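Local coordinates for ribonuclease H (Uncultured organism, PDB 4IBN), which probably cleaves the RNA strand of RNA-DNA hybrids endonucleolytically, leaving 5'-phosphomonoester ends, with magnesium as its cofactor, at residues V187-A191 against S192-L196. Residues are numbered along the deposited sequence; the frame is centred on the assembly and turned at random.
Sequences VSTAA and SRMRL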
ATOM      1  N   VAL A 187     -10.980  -5.216  22.826  1.00 25.13           N
ATOM      2  CA  VAL A 187     -10.237  -5.060  24.051  1.00 27.60           C
ATOM      3  C   VAL A 187      -8.741  -5.163  23.831  1.00 26.23           C
ATOM      4  O   VAL A 187      -7.997  -4.555  24.525  1.00 27.55           O
ATOM      5  CB  VAL A 187     -10.652  -6.008  25.149  1.00 27.31           C
ATOM      6  CG1 VAL A 187     -11.866  -5.565  25.754  1.00 35.62           C
ATOM      7  CG2 VAL A 187     -10.794  -7.364  24.665  1.00 28.99           C
ATOM      8  N   SER A 188      -8.340  -5.994  22.901  1.00 25.99           N
ATOM      9  CA  SER A 188      -6.939  -6.092  22.586  1.00 26.04           C
ATOM     10  C   SER A 188      -6.422  -4.777  22.028  1.00 27.02           C
ATOM     11  O   SER A 188      -5.343  -4.365  22.317  1.00 27.41           O
ATOM     12  CB  SER A 188      -6.633  -7.254  21.640  1.00 27.63           C
ATOM     13  OG  SER A 188      -7.250  -7.107  20.405  1.00 29.79           O
ATOM     14  N   THR A 189      -7.210  -4.153  21.192  1.00 24.49           N
ATOM     15  CA  THR A 189      -6.795  -2.909  20.635  1.00 24.33           C
ATOM     16  C   THR A 189      -6.703  -1.834  21.707  1.00 25.93           C
ATOM     17  O   THR A 189      -5.800  -1.064  21.744  1.00 27.97           O
ATOM     18  CB  THR A 189      -7.726  -2.483  19.545  1.00 22.00           C
ATOM     19  OG1 THR A 189      -7.768  -3.486  18.552  1.00 23.20           O
ATOM     20  CG2 THR A 189      -7.248  -1.188  18.919  1.00 21.14           C
ATOM     21  N   ALA A 190      -7.667  -1.803  22.584  1.00 27.41           N
ATOM     22  CA  ALA A 190      -7.690  -0.791  23.628  1.00 28.47           C
ATOM     23  C   ALA A 190      -6.482  -0.876  24.541  1.00 31.38           C
ATOM     24  O   ALA A 190      -5.958   0.113  24.943  1.00 30.72           O
ATOM     25  CB  ALA A 190      -8.953  -0.922  24.425  1.00 30.78           C
ATOM     26  N   ALA A 191      -6.068  -2.082  24.864  1.00 28.93           N
ATOM     27  CA  ALA A 191      -4.971  -2.311  25.767  1.00 31.08           C
ATOM     28  C   ALA A 191      -3.658  -1.841  25.190  1.00 33.04           C
ATOM     29  O   ALA A 191      -2.704  -1.611  25.894  1.00 32.05           O
ATOM     30  CB  ALA A 191      -4.899  -3.776  26.174  1.00 31.67           C
ATOM     31  N   SER A 192      -3.612  -1.794  23.887  1.00 28.51           N
ATOM     32  CA  SER A 192      -2.449  -1.344  23.164  1.00 28.77           C
ATOM     33  C   SER A 192      -2.228   0.194  23.207  1.00 29.01           C
ATOM     34  O   SER A 192      -1.150   0.687  23.003  1.00 27.64           O
ATOM     35  CB  SER A 192      -2.516  -1.882  21.752  1.00 29.19           C
ATOM     36  OG  SER A 192      -1.423  -1.446  21.028  1.00 35.32           O
ATOM     37  N   ARG A 193      -3.266   0.937  23.502  1.00 27.32           N
ATOM     38  CA  ARG A 193      -3.096   2.369  23.679  1.00 26.70           C
ATOM     39  C   ARG A 193      -2.431   3.071  22.461  1.00 26.27           C
ATOM     40  O   ARG A 193      -1.483   3.759  22.581  1.00 28.35           O
ATOM     41  CB  ARG A 193      -2.381   2.627  24.980  1.00 31.54           C
ATOM     42  CG  ARG A 193      -3.193   2.166  26.196  1.00 36.31           C
ATOM     43  CD  ARG A 193      -2.391   2.208  27.490  1.00 52.53           C
ATOM     44  NE  ARG A 193      -3.124   2.322  28.751  1.00 59.80           N
ATOM     45  CZ  ARG A 193      -3.551   1.304  29.525  1.00 65.88           C
ATOM     46  NH1 ARG A 193      -3.392   0.035  29.179  1.00 69.29           N
ATOM     47  NH2 ARG A 193      -4.161   1.561  30.666  1.00 64.33           N
ATOM     48  N   MET A 194      -2.996   2.829  21.301  1.00 23.77           N
ATOM     49  CA  MET A 194      -2.521   3.323  20.031  1.00 20.66           C
ATOM     50  C   MET A 194      -2.950   4.730  19.702  1.00 20.20           C
ATOM     51  O   MET A 194      -3.830   5.233  20.315  1.00 23.56           O
ATOM     52  CB  MET A 194      -3.008   2.405  18.939  1.00 22.78           C
ATOM     53  CG  MET A 194      -2.735   0.990  19.174  1.00 22.27           C
ATOM     54  SD  MET A 194      -3.006   0.131  17.676  1.00 29.67           S
ATOM     55  CE  MET A 194      -3.049  -1.543  18.214  1.00 28.35           C
ATOM     56  N   ARG A 195      -2.296   5.332  18.716  1.00 18.89           N
ATOM     57  CA  ARG A 195      -2.570   6.693  18.302  1.00 18.82           C
ATOM     58  C   ARG A 195      -3.102   6.700  16.899  1.00 20.41           C
ATOM     59  O   ARG A 195      -2.551   6.078  16.067  1.00 20.88           O
ATOM     60  CB  ARG A 195      -1.311   7.526  18.323  1.00 22.65           C
ATOM     61  CG  ARG A 195      -0.992   8.096  19.652  1.00 29.32           C
ATOM     62  CD  ARG A 195       0.458   8.113  19.901  1.00 40.77           C
ATOM     63  NE  ARG A 195       1.024   9.272  19.354  1.00 35.75           N
ATOM     64  CZ  ARG A 195       2.294   9.387  19.033  1.00 41.22           C
ATOM     65  NH1 ARG A 195       3.136   8.366  19.177  1.00 43.22           N
ATOM     66  NH2 ARG A 195       2.714  10.515  18.561  1.00 31.74           N
ATOM     67  N   LEU A 196      -4.188   7.412  16.669  1.00 18.37           N
ATOM     68  CA  LEU A 196      -4.797   7.517  15.376  1.00 15.97           C
ATOM     69  C   LEU A 196      -4.245   8.707  14.586  1.00 18.44           C
ATOM     70  O   LEU A 196      -4.046   9.723  15.131  1.00 17.62           O
ATOM     71  CB  LEU A 196      -6.277   7.707  15.547  1.00 16.21           C
ATOM     72  CG  LEU A 196      -7.115   7.747  14.313  1.00 17.48           C
ATOM     73  CD1 LEU A 196      -7.390   6.382  13.825  1.00 17.87           C
ATOM     74  CD2 LEU A 196      -8.355   8.458  14.610  1.00 22.70           C
TER
HETATM   75  O   HOH W   1      -5.772   1.635  21.280  1.00 24.97           O
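At the C-terminal end of the short surface helix 187-192, the final turn ends at Arg193, where the chain leaves the helix to run extended from Met194 to Leu196. Ser192 N is shared weakly between an i-4 and an i-3 carbonyl, Ser188 O (3.5 Å) and Thr189 O (3.1 Å), while Ser192 CB also rests against Thr189 O. Arg193 N makes the firmer i to i+3 bond, donating to Ala190 O at 3.2 Å from well above the carbonyl plane. Arg193 then takes positive phi (55°) and breaks the helix. With chi1 at -64°, Arg193 CG is anti to the carbonyl carbon and lies 3.7 Å from Ala190 O. The extended chain carries Arg193 NH1 to 3.7 Å from Ala191 O, which sits near the guanidinium plane at its edge. A water stands in for a direct Met194 N to Thr189 O bond: it donates to Thr189 O (2.7 Å) and accepts from Met194 N (3.0 Å). Thr189 CG2 meets Met194 CE at 4.3 Å, and Thr189 OG1 is hydrogen-bonded to Trp183 O. Met194 also touches Trp183, Ala153 and Glu156. This is a Schellman-like C-cap with its outer bond mediated by water, leading the chain past the N-terminal part of helix 153-168 of the RNase H fold.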